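Local coordinates for protein hypothetical glycoside hydrolase (Parabacteroides distasonis, PDB 3TAW) that is of unknown function but has a beta-propeller fold and probably is a carbohydrate-active enzyme of the beta-fructosidase clan, at residues Y199-G204 / Y209-D214. Numbering follows the deposited sequence.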
loop_
_atom_site.group_PDB
_atom_site.type_symbol
_atom_site.label_atom_id
_atom_site.label_comp_id
_atom_site.label_asym_id
_atom_site.label_seq_id
_atom_site.Cartn_x
_atom_site.Cartn_y
_atom_site.Cartn_z
ATOM N N TYR A 199 -2.920 -11.966 14.352
ATOM C CA TYR A 199 -2.780 -11.277 13.073
ATOM C C TYR A 199 -1.599 -10.336 13.215
ATOM O O TYR A 199 -1.323 -9.835 14.308
ATOM C CB TYR A 199 -4.046 -10.525 12.724
ATOM C CG TYR A 199 -5.209 -11.462 12.541
ATOM C CD1 TYR A 199 -5.267 -12.306 11.447
ATOM C CD2 TYR A 199 -6.233 -11.527 13.474
ATOM C CE1 TYR A 199 -6.317 -13.172 11.264
ATOM C CE2 TYR A 199 -7.298 -12.416 13.297
ATOM C CZ TYR A 199 -7.326 -13.229 12.185
ATOM O OH TYR A 199 -8.377 -14.115 11.967
ATOM N N PHE A 200 -0.899 -10.095 12.118
ATOM C CA PHE A 200 0.344 -9.332 12.175
ATOM C C PHE A 200 0.442 -8.400 10.984
ATOM O O PHE A 200 0.072 -8.765 9.885
ATOM C CB PHE A 200 1.555 -10.288 12.170
ATOM C CG PHE A 200 2.849 -9.654 12.626
ATOM C CD1 PHE A 200 3.659 -8.990 11.734
ATOM C CD2 PHE A 200 3.266 -9.750 13.948
ATOM C CE1 PHE A 200 4.854 -8.401 12.145
ATOM C CE2 PHE A 200 4.455 -9.154 14.362
ATOM C CZ PHE A 200 5.245 -8.491 13.466
HETATM N N MSE A 201 0.947 -7.191 11.208
HETATM C CA MSE A 201 1.288 -6.339 10.085
HETATM C C MSE A 201 2.577 -5.579 10.333
HETATM O O MSE A 201 2.977 -5.342 11.482
HETATM C CB MSE A 201 0.141 -5.377 9.740
HETATM C CG MSE A 201 -0.191 -4.401 10.822
HETATM SE SE MSE A 201 -1.717 -3.290 10.364
HETATM C CE MSE A 201 -1.425 -1.984 11.756
ATOM N N TYR A 202 3.244 -5.268 9.225
ATOM C CA TYR A 202 4.336 -4.302 9.185
ATOM C C TYR A 202 3.689 -2.995 8.766
ATOM O O TYR A 202 2.771 -2.987 7.916
ATOM C CB TYR A 202 5.432 -4.739 8.188
ATOM C CG TYR A 202 5.994 -6.081 8.539
ATOM C CD1 TYR A 202 5.410 -7.250 8.054
ATOM C CD2 TYR A 202 7.091 -6.200 9.382
ATOM C CE1 TYR A 202 5.903 -8.500 8.403
ATOM C CE2 TYR A 202 7.587 -7.458 9.750
ATOM C CZ TYR A 202 6.986 -8.598 9.261
ATOM O OH TYR A 202 7.446 -9.854 9.592
ATOM N N TRP A 203 4.096 -1.886 9.364
ATOM C CA TRP A 203 3.532 -0.606 8.946
ATOM C C TRP A 203 4.550 0.510 9.112
ATOM O O TRP A 203 5.534 0.377 9.849
ATOM C CB TRP A 203 2.220 -0.317 9.710
ATOM C CG TRP A 203 2.459 -0.029 11.159
ATOM C CD1 TRP A 203 2.616 -0.937 12.163
ATOM C CD2 TRP A 203 2.657 1.256 11.739
ATOM N NE1 TRP A 203 2.860 -0.293 13.343
ATOM C CE2 TRP A 203 2.891 1.063 13.112
ATOM C CE3 TRP A 203 2.639 2.554 11.231
ATOM C CZ2 TRP A 203 3.126 2.122 13.990
ATOM C CZ3 TRP A 203 2.862 3.604 12.088
ATOM C CH2 TRP A 203 3.120 3.385 13.465
ATOM N N GLY A 204 4.316 1.608 8.411
ATOM C CA GLY A 204 5.117 2.809 8.598
ATOM C C GLY A 204 5.699 3.382 7.328
ATOM O O GLY A 204 5.757 2.714 6.290
ATOM N N TYR A 209 7.733 -0.400 11.276
ATOM C CA TYR A 209 7.220 -0.755 12.586
ATOM C C TYR A 209 6.361 -2.017 12.434
ATOM O O TYR A 209 6.234 -2.567 11.335
ATOM C CB TYR A 209 6.318 0.386 13.107
ATOM C CG TYR A 209 6.949 1.759 13.134
ATOM C CD1 TYR A 209 7.893 2.096 14.090
ATOM C CD2 TYR A 209 6.583 2.743 12.217
ATOM C CE1 TYR A 209 8.453 3.367 14.127
ATOM C CE2 TYR A 209 7.142 4.020 12.259
ATOM C CZ TYR A 209 8.073 4.325 13.202
ATOM O OH TYR A 209 8.636 5.602 13.266
ATOM N N ALA A 210 5.745 -2.476 13.523
ATOM C CA ALA A 210 4.811 -3.590 13.414
ATOM C C ALA A 210 3.667 -3.475 14.408
ATOM O O ALA A 210 3.703 -2.610 15.281
ATOM C CB ALA A 210 5.542 -4.931 13.586
ATOM N N ALA A 211 2.658 -4.334 14.245
ATOM C CA ALA A 211 1.538 -4.381 15.167
ATOM C C ALA A 211 0.874 -5.725 15.101
ATOM O O ALA A 211 0.940 -6.415 14.084
ATOM C CB ALA A 211 0.523 -3.277 14.846
ATOM N N THR A 212 0.235 -6.094 16.203
ATOM C CA THR A 212 -0.545 -7.317 16.260
ATOM C C THR A 212 -2.017 -7.029 16.557
ATOM O O THR A 212 -2.392 -5.950 17.041
ATOM C CB THR A 212 0.040 -8.274 17.315
ATOM O OG1 THR A 212 -0.043 -7.673 18.617
ATOM C CG2 THR A 212 1.488 -8.600 16.991
ATOM N N SER A 213 -2.855 -8.018 16.295
ATOM C CA SER A 213 -4.290 -7.913 16.550
ATOM C C SER A 213 -4.877 -9.299 16.721
ATOM O O SER A 213 -4.393 -10.263 16.123
ATOM C CB SER A 213 -4.993 -7.247 15.361
ATOM O OG SER A 213 -6.401 -7.162 15.535
ATOM N N ASP A 214 -5.941 -9.378 17.529
ATOM C CA ASP A 214 -6.774 -10.576 17.598
ATOM C C ASP A 214 -8.017 -10.517 16.713
ATOM O O ASP A 214 -8.635 -11.551 16.477
ATOM C CB ASP A 214 -7.252 -10.819 19.036
ATOM C CG ASP A 214 -6.110 -11.074 19.994
ATOM O OD1 ASP A 214 -5.194 -11.864 19.648
ATOM O OD2 ASP A 214 -6.140 -10.492 21.103
#
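Tyr199 and Ser213 open, and Trp203 and Tyr209 close, an antiparallel beta hairpin within the five-bladed beta-propeller fold of this glycoside hydrolase family; the axes of strands 199-203 and 209-213 approach to 4.5 Å with directions 155° apart. Three hydrogen-bonded pairs, Tyr199-Ser213, Met201-Ala211 and Trp203-Tyr209, carry six backbone bonds, the shortest from Tyr209 N to Trp203 O at 2.7 Å. Between them lie the non-hydrogen-bonded pairs Phe200-Thr212 and Tyr202-Ala210, where CA-H...O contacts such as Ala210 CA to Met201 O (3.2 Å) add to the ladder. Strand 179-186 flanks strand 199-203 on its other edge, so the hairpin continues a larger sheet.

On the face of Phe200, Tyr202, Ala210 and Thr212, the Phe200 ring reaches across to the partner strand: CG is anti to the backbone N (chi1 -163°), bringing CZ to 3.6 Å from Ala210 CB and CD2 to 3.7 Å from Thr212 CG2. Tyr202 instead extends toward other strands, stacking on Phe288 and hydrogen-bonding through OH to Pro293 O.

The other face bears Met201, a selenomethionine modelled in two conformers, one of which tentatively brings its CE near Ala211 CB. Nearer the turn, a chi1 of 70° swings the Trp203 indole over Tyr209 and Ala210. Tyr209 CB sits over the face of the five-membered ring of Trp203 in a CH-pi contact, and the Tyr209 ring lies obliquely to the six-membered ring. At the indole's edge, Trp203 NE1 donates a weak hydrogen bond to Ala210 O at 3.1 Å.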